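Local coordinates for protein 2-c-methyl-d-erythritol 4-phosphate cytidylyltransferase (Streptococcus pneumoniae, PDB 2VSH) that catalyses the transfer of the cytidylyl group of CTP to D-ribitol 5-phosphate, yielding the CDP-ribitol used for teichoic acid precursors, at residues 85-88 / 89-92; 173-176 / 177-180; 184-188 / 189-193; 197-200 / 201-205. All coordinates share one frame; numbering follows the deposited sequence.

Contact 1 of 4, residues 85-88 / 89-92; sequences DRNT and SIKN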
# COMPACT_ATOMS: atom_id res chain seq x y z
N ASP A 85 1.70 -14.21 17.52
CA ASP A 85 1.84 -12.97 16.76
C ASP A 85 3.32 -12.77 16.46
O ASP A 85 4.16 -13.49 17.02
CB ASP A 85 1.21 -11.78 17.51
CG ASP A 85 1.77 -11.58 18.92
OD1 ASP A 85 2.99 -11.70 19.13
OD2 ASP A 85 0.98 -11.26 19.82
N ARG A 86 3.66 -11.82 15.59
CA ARG A 86 5.05 -11.67 15.21
C ARG A 86 6.01 -11.42 16.39
O ARG A 86 7.09 -11.99 16.41
CB ARG A 86 5.27 -10.64 14.08
CG ARG A 86 4.63 -9.26 14.29
CD ARG A 86 4.78 -8.35 13.03
NE ARG A 86 6.14 -8.40 12.48
CZ ARG A 86 6.46 -8.86 11.27
NH1 ARG A 86 5.52 -9.28 10.42
NH2 ARG A 86 7.74 -8.87 10.89
N ASN A 87 5.62 -10.58 17.36
CA ASN A 87 6.54 -10.26 18.47
C ASN A 87 6.78 -11.45 19.40
O ASN A 87 7.86 -11.60 19.96
CB ASN A 87 6.03 -9.05 19.26
CG ASN A 87 6.30 -7.73 18.57
OD1 ASN A 87 7.27 -7.58 17.83
ND2 ASN A 87 5.43 -6.76 18.79
N THR A 88 5.77 -12.30 19.56
CA THR A 88 5.93 -13.53 20.33
C THR A 88 6.89 -14.46 19.58
O THR A 88 7.66 -15.18 20.18
CB THR A 88 4.58 -14.22 20.62
OG1 THR A 88 3.68 -13.26 21.18
CG2 THR A 88 4.75 -15.35 21.64
N SER A 89 6.83 -14.43 18.25
CA SER A 89 7.74 -15.24 17.44
C SER A 89 9.16 -14.71 17.57
O SER A 89 10.10 -15.49 17.72
CB SER A 89 7.30 -15.27 15.97
OG SER A 89 6.10 -16.01 15.84
N ILE A 90 9.31 -13.39 17.56
CA ILE A 90 10.65 -12.80 17.78
C ILE A 90 11.24 -13.22 19.13
O ILE A 90 12.39 -13.67 19.20
CB ILE A 90 10.65 -11.26 17.60
CG1 ILE A 90 10.32 -10.92 16.14
CG2 ILE A 90 12.02 -10.70 17.96
CD1 ILE A 90 9.95 -9.46 15.88
N LYS A 91 10.46 -13.10 20.20
CA LYS A 91 10.89 -13.55 21.53
C LYS A 91 11.30 -15.03 21.49
O LYS A 91 12.35 -15.39 22.00
CB LYS A 91 9.79 -13.30 22.57
CG LYS A 91 10.01 -14.03 23.91
CD LYS A 91 8.76 -14.05 24.76
CE LYS A 91 7.73 -15.11 24.29
NZ LYS A 91 7.98 -16.52 24.76
N ASN A 92 10.48 -15.86 20.84
CA ASN A 92 10.76 -17.29 20.74
C ASN A 92 12.07 -17.55 20.01
O ASN A 92 12.86 -18.41 20.43
CB ASN A 92 9.61 -18.00 20.03
CG ASN A 92 8.45 -18.26 20.93
OD1 ASN A 92 8.41 -17.80 22.06
ND2 ASN A 92 7.49 -19.01 20.45
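Thr88 and Lys91 run side by side along the first turns of helix 86-100, and the nearest carbons of their side chains are Thr88 CG2 and Lys91 CE, 4.0 Å apart. The lysine chain bends at its last two torsions, which sets NZ in a hydrogen bond with Asn92 OD1. Asn92 ND2, the other end of that amide, donates to the carbonyl of Lys81. On its other branch Thr88 is polar: OG1 donates to Asp85 OD1 over 2.7 Å, approaching from above the carboxylate plane, while Thr88 N reaches the same oxygen at 2.9 Å. Two bonds thus grip one carboxylate oxygen, and Asp85 serves as the N-cap of the helix. Ser89 closes the first turn, its N bonding to Asp85 O at 3.1 Å and its CB lying 3.3 Å from Arg86 O. Its OG, anti to the carbonyl carbon (chi1 -69°), accepts from Gly83 N and so ties the helix start back to the preceding loop. Ile90 meets Arg86 O twice, by its N at 2.9 Å and by CG1 at 3.4 Å. On this buried flank Asn87 and Ile90 point the same way, Asn87 OD1 lying 3.8 Å from Ile90 CD1, both against Phe179 and Ala197. Arg86 turns instead to a salt bridge with Asp113. Residues 85-89 belong to the segment 83-89 that probably binds CTP, so this is an Asp-capped helix start at the nucleotide site of the IspD/TarI cytidylyltransferase family.

Contact 2 of 4, residues 173-176 / 177-180; sequences TFRC and KDFM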
# COMPACT_ATOMS: atom_id res chain seq x y z
N THR A 173 15.98 -4.81 12.60
CA THR A 173 17.23 -5.30 13.19
C THR A 173 17.53 -4.60 14.52
O THR A 173 17.37 -3.38 14.65
CB THR A 173 18.40 -5.12 12.18
OG1 THR A 173 18.08 -5.84 10.98
CG2 THR A 173 19.74 -5.62 12.75
N PHE A 174 17.96 -5.38 15.50
CA PHE A 174 18.17 -4.86 16.84
C PHE A 174 18.91 -5.86 17.73
O PHE A 174 18.99 -7.04 17.40
CB PHE A 174 16.80 -4.45 17.47
CG PHE A 174 15.68 -5.42 17.20
CD1 PHE A 174 15.65 -6.66 17.81
CD2 PHE A 174 14.66 -5.08 16.32
CE1 PHE A 174 14.61 -7.56 17.54
CE2 PHE A 174 13.63 -5.97 16.05
CZ PHE A 174 13.61 -7.21 16.66
N ARG A 175 19.43 -5.39 18.85
CA ARG A 175 20.08 -6.27 19.83
C ARG A 175 19.02 -7.13 20.47
O ARG A 175 17.94 -6.64 20.83
CB ARG A 175 20.85 -5.44 20.87
CG ARG A 175 22.13 -4.83 20.32
CD ARG A 175 22.58 -3.57 21.05
NE ARG A 175 23.58 -2.91 20.21
CZ ARG A 175 23.32 -2.01 19.26
NH1 ARG A 175 22.09 -1.59 19.01
NH2 ARG A 175 24.32 -1.52 18.55
N CYS A 176 19.30 -8.43 20.56
CA CYS A 176 18.36 -9.41 21.12
C CYS A 176 17.93 -9.02 22.53
O CYS A 176 16.75 -9.05 22.83
CB CYS A 176 19.01 -10.79 21.17
SG CYS A 176 19.44 -11.49 19.55
N LYS A 177 18.90 -8.68 23.39
CA LYS A 177 18.63 -8.28 24.79
C LYS A 177 17.74 -7.05 24.84
O LYS A 177 16.79 -7.01 25.65
CB LYS A 177 19.94 -8.01 25.55
CG LYS A 177 19.79 -7.86 27.07
CD LYS A 177 21.11 -7.37 27.71
CE LYS A 177 21.02 -7.19 29.25
NZ LYS A 177 20.03 -6.17 29.72
N ASP A 178 18.01 -6.08 23.96
CA ASP A 178 17.22 -4.86 23.88
C ASP A 178 15.76 -5.14 23.59
O ASP A 178 14.88 -4.60 24.26
CB ASP A 178 17.78 -3.89 22.84
CG ASP A 178 18.99 -3.13 23.33
OD1 ASP A 178 19.50 -3.43 24.44
OD2 ASP A 178 19.44 -2.23 22.60
N PHE A 179 15.49 -5.99 22.60
CA PHE A 179 14.11 -6.37 22.31
C PHE A 179 13.46 -7.06 23.52
O PHE A 179 12.32 -6.75 23.86
CB PHE A 179 14.00 -7.27 21.08
CG PHE A 179 12.61 -7.77 20.82
CD1 PHE A 179 12.15 -8.94 21.43
CD2 PHE A 179 11.74 -7.06 19.98
CE1 PHE A 179 10.86 -9.41 21.20
CE2 PHE A 179 10.45 -7.52 19.75
CZ PHE A 179 10.00 -8.69 20.36
N MET A 180 14.17 -8.00 24.14
CA MET A 180 13.62 -8.69 25.31
C MET A 180 13.25 -7.76 26.45
O MET A 180 12.15 -7.83 26.98
CB MET A 180 14.57 -9.79 25.81
CG MET A 180 14.82 -10.87 24.77
SD MET A 180 13.37 -11.89 24.39
CE MET A 180 13.52 -13.15 25.66
O HOH W 1 19.49 -2.71 19.87
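Arg175 and Asp178 meet at a strand-to-helix junction, where strand 165-175 of the central sheet passes directly into helix 176-184 and Arg175 holds the N-cap position. Their side chains lie alongside each other, Arg175 CD being 3.7 Å from Asp178 OD2, yet the charged ends stop short of a salt bridge. A water joins them instead. It accepts from Arg175 N and, in the plane of the guanidinium, from Arg175 NH1 at 3.0 Å, and it donates to Asp178 OD2 at 2.8 Å. NH1 also donates to the carbonyl of His134, NE makes a salt bridge with Glu106, and NH2 bonds weakly to Ala131 O. Backbone bonds start the helix: Phe179 N donates to Arg175 O at 3.1 Å and Met180 N to Cys176 O at the same length. Lys177 carries its charge outward to Asp181. On the buried side Phe174 takes the crowded rotamer between its own N and carbonyl carbon (chi1 41°), which brings its ring beside that of Phe179. The two planes are only 14° apart but slid past one another, with centroids 5.3 Å apart, so overlap is slight and the closest touch is Phe174 CE1 on Phe179 CB at 3.6 Å.

Contact 3 of 4, residues 184-188 / 189-193; sequences GSLSD and EEKEI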
# COMPACT_ATOMS: atom_id res chain seq x y z
N GLY A 184 9.40 -7.06 27.26
CA GLY A 184 9.07 -7.58 28.58
C GLY A 184 8.39 -6.57 29.47
O GLY A 184 7.73 -6.95 30.43
N SER A 185 8.56 -5.29 29.17
CA SER A 185 8.01 -4.20 29.98
C SER A 185 6.57 -3.85 29.61
O SER A 185 5.99 -2.92 30.18
CB SER A 185 8.89 -2.95 29.87
OG SER A 185 8.63 -2.29 28.64
N LEU A 186 5.99 -4.59 28.67
CA LEU A 186 4.67 -4.26 28.14
C LEU A 186 3.58 -5.13 28.76
O LEU A 186 3.78 -6.30 28.99
CB LEU A 186 4.63 -4.41 26.61
CG LEU A 186 5.59 -3.54 25.77
CD1 LEU A 186 5.53 -3.92 24.30
CD2 LEU A 186 5.32 -2.04 25.97
N SER A 187 2.42 -4.53 29.01
CA SER A 187 1.26 -5.30 29.39
C SER A 187 0.71 -6.06 28.18
O SER A 187 1.00 -5.72 27.03
CB SER A 187 0.18 -4.37 29.93
OG SER A 187 -0.37 -3.58 28.88
N ASP A 188 -0.10 -7.08 28.45
CA ASP A 188 -0.77 -7.81 27.38
C ASP A 188 -1.52 -6.84 26.46
O ASP A 188 -1.47 -6.97 25.25
CB ASP A 188 -1.71 -8.84 27.97
CG ASP A 188 -0.97 -9.94 28.72
OD1 ASP A 188 -1.65 -10.78 29.35
OD2 ASP A 188 0.29 -9.94 28.69
N GLU A 189 -2.19 -5.86 27.05
CA GLU A 189 -2.93 -4.87 26.27
C GLU A 189 -2.01 -4.02 25.39
O GLU A 189 -2.38 -3.69 24.27
CB GLU A 189 -3.78 -3.96 27.17
CG GLU A 189 -5.01 -4.64 27.70
CD GLU A 189 -4.72 -5.60 28.85
OE1 GLU A 189 -3.61 -5.55 29.43
OE2 GLU A 189 -5.60 -6.40 29.18
N GLU A 190 -0.84 -3.65 25.91
CA GLU A 190 0.12 -2.88 25.12
C GLU A 190 0.70 -3.72 23.99
O GLU A 190 0.83 -3.23 22.88
CB GLU A 190 1.24 -2.29 26.00
CG GLU A 190 0.78 -1.13 26.85
CD GLU A 190 1.83 -0.69 27.87
OE1 GLU A 190 2.58 -1.53 28.40
OE2 GLU A 190 1.87 0.51 28.17
N LYS A 191 1.00 -4.99 24.27
CA LYS A 191 1.45 -5.92 23.23
C LYS A 191 0.44 -6.10 22.09
O LYS A 191 0.83 -6.19 20.92
CB LYS A 191 1.84 -7.28 23.82
CG LYS A 191 3.06 -7.21 24.71
CD LYS A 191 3.20 -8.45 25.52
CE LYS A 191 4.53 -8.43 26.23
NZ LYS A 191 4.74 -9.75 26.85
N GLU A 192 -0.86 -6.12 22.42
CA GLU A 192 -1.92 -6.17 21.40
C GLU A 192 -1.93 -5.00 20.43
O GLU A 192 -2.37 -5.13 19.28
CB GLU A 192 -3.30 -6.22 22.07
CG GLU A 192 -3.67 -7.58 22.58
CD GLU A 192 -4.90 -7.56 23.46
OE1 GLU A 192 -5.45 -6.46 23.75
OE2 GLU A 192 -5.32 -8.67 23.85
N ILE A 193 -1.47 -3.84 20.90
CA ILE A 193 -1.51 -2.61 20.11
C ILE A 193 -0.16 -2.37 19.42
O ILE A 193 -0.12 -1.89 18.29
CB ILE A 193 -1.86 -1.38 20.99
CG1 ILE A 193 -3.27 -1.50 21.55
CG2 ILE A 193 -1.71 -0.05 20.21
CD1 ILE A 193 -3.54 -0.55 22.72
O HOH W 2 2.63 -8.62 29.26
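Ser185 O lies 4.1 Å from Glu190 OE1 in the turn between helices 176-184 and 188-193, while Ser185 OG bonds to the carbonyl of Leu182. Leu186 follows, lying across the root of Lys191 and the end of Glu190. Its CB rests 3.7 Å from Lys191 CG, while CD2 meets Glu190 OE1 at the same distance, the leucine and glutamate chains crossing at about a right angle. Next comes Ser187, the N-cap. Its OG accepts from Glu190 N at 3.0 Å, and its own N donates to Glu190 OE1 at 3.1 Å, on the anti side of the carboxylate and 19° out of its plane; this reciprocal pair is a capping box. The serine hydroxyl is set for it by chi1 of 70°, lodged between N and the carbonyl carbon. Ser187 O then receives Lys191 N at 2.9 Å. Asp188 begins the helix and hands its OD2 to a water that also donates to Leu186 O at 2.6 Å and only weakly accepts from Lys191 NZ. That ammonium group makes a cation-pi contact with Tyr183. The acidic side chains of Asp188, Glu189 and Glu190 all belong to the first turn, where the positive end of the helix dipole would probably ease their charge.

Contact 4 of 4, residues 197-200 / 201-205; sequences ACKI and FVIKG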
# COMPACT_ATOMS: atom_id res chain seq x y z
N ALA A 197 7.73 -4.53 15.84
CA ALA A 197 8.89 -4.57 16.71
C ALA A 197 9.55 -3.20 16.81
O ALA A 197 9.90 -2.74 17.90
CB ALA A 197 9.90 -5.63 16.24
N CYS A 198 9.70 -2.53 15.66
CA CYS A 198 10.26 -1.18 15.65
C CYS A 198 9.42 -0.16 16.43
O CYS A 198 9.96 0.72 17.09
CB CYS A 198 10.51 -0.71 14.21
SG CYS A 198 11.86 -1.65 13.42
N LYS A 199 8.10 -0.30 16.37
CA LYS A 199 7.17 0.55 17.14
C LYS A 199 7.49 0.54 18.65
O LYS A 199 7.41 1.58 19.31
CB LYS A 199 5.71 0.12 16.89
CG LYS A 199 4.63 0.85 17.69
CD LYS A 199 4.69 2.36 17.51
CE LYS A 199 3.54 3.07 18.22
NZ LYS A 199 2.25 2.89 17.48
N ILE A 200 7.86 -0.62 19.17
CA ILE A 200 8.19 -0.77 20.59
C ILE A 200 9.43 0.06 20.91
O ILE A 200 9.46 0.73 21.93
CB ILE A 200 8.42 -2.24 20.97
CG1 ILE A 200 7.14 -3.07 20.73
CG2 ILE A 200 8.88 -2.38 22.43
CD1 ILE A 200 7.38 -4.56 20.89
N PHE A 201 10.45 0.00 20.05
CA PHE A 201 11.65 0.84 20.22
C PHE A 201 11.29 2.32 20.10
O PHE A 201 11.73 3.14 20.91
CB PHE A 201 12.76 0.44 19.21
CG PHE A 201 13.48 -0.86 19.56
CD1 PHE A 201 12.89 -2.10 19.28
CD2 PHE A 201 14.74 -0.84 20.14
CE1 PHE A 201 13.55 -3.32 19.59
CE2 PHE A 201 15.42 -2.04 20.46
CZ PHE A 201 14.81 -3.29 20.19
N VAL A 202 10.49 2.68 19.09
CA VAL A 202 10.12 4.08 18.85
C VAL A 202 9.38 4.71 20.05
O VAL A 202 9.74 5.80 20.51
CB VAL A 202 9.32 4.22 17.51
CG1 VAL A 202 8.66 5.57 17.37
CG2 VAL A 202 10.24 3.98 16.32
N ILE A 203 8.38 4.00 20.56
CA ILE A 203 7.56 4.50 21.67
C ILE A 203 8.32 4.56 23.00
O ILE A 203 7.96 5.34 23.89
CB ILE A 203 6.20 3.73 21.81
CG1 ILE A 203 5.20 4.58 22.59
CG2 ILE A 203 6.38 2.33 22.43
CD1 ILE A 203 3.76 4.10 22.46
N LYS A 204 9.36 3.74 23.13
CA LYS A 204 10.26 3.79 24.28
C LYS A 204 11.37 4.83 24.13
O LYS A 204 12.31 4.85 24.92
CB LYS A 204 10.86 2.41 24.55
CG LYS A 204 9.84 1.37 24.99
CD LYS A 204 9.24 1.70 26.36
CE LYS A 204 8.34 0.58 26.87
NZ LYS A 204 8.10 0.71 28.35
N GLY A 205 11.24 5.70 23.13
CA GLY A 205 12.16 6.81 22.94
C GLY A 205 13.52 6.42 22.39
O GLY A 205 14.51 7.14 22.61
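Cys198 O accepts from Val202 N at 2.8 Å, the shortest of the backbone hydrogen bonds between 197-200 and 201-205, with the donor arriving nearly in line with the carbonyl. Val202 CG2 leans over the same oxygen at 3.4 Å. One residue on, Lys199 O takes Ile203 N at 2.9 Å, and Ile203 CG2 sits 3.4 Å from that oxygen because the methyl branch occupies the position between backbone N and carbonyl carbon. The pattern slackens at Ile200 O: its bond from Lys204 N lengthens to 3.2 Å and is bent to 143°, while Lys204 CG closes over the oxygen. Phe201 points its ring back along the helix, its CG anti to the carbonyl carbon (chi1 -75°), and thereby brings CD1 within 3.4 Å of Ala197 O, which lies at the ring edge and in its plane. The helix then ends in a Schellman motif, with Gly205 as the C-prime residue at positive phi, Gly205 N bonding to Val202 O and Lys206 N to Phe201 O. The ammonium of Lys204 is held by Ser185, and that of Lys199 by the carbonyl of Ile159 of the second subunit. Cys198 packs on the same Ile159, and Val202 on Ile156, of that subunit. On the inner face Ala197 touches Phe174 of strand 165-175 and Asn87 and Ile90 of helix 86-100, while Ile200 and Phe201 rest on Leu182 of helix 176-184, so the helix lies between the sheet with its covering helices and the neighbouring subunit.

Contacts 1, 2 and 4 touch one another pairwise in the interior, and contact 3 lies at the surface beside contact 4. Contact 1, which holds five of the seven residues 83-89 of the probable CTP site, touches contact 2 where Phe179 CZ meets Asn87 O at 3.6 Å, and contact 4 where Ile200 CD1 meets Asn87 ND2 at 3.6 Å. Contacts 2 and 4, centres about 11 Å apart, join through Phe174 CB and Phe201 CZ, also at 3.6 Å. Contact 3 meets contact 4 through Leu186 CD1 and Ile200 CD1 (3.9 Å) but stays about 5 Å, nearest atoms, from contact 1. Its Glu192 side chain is about 4 Å from a bound calcium ion.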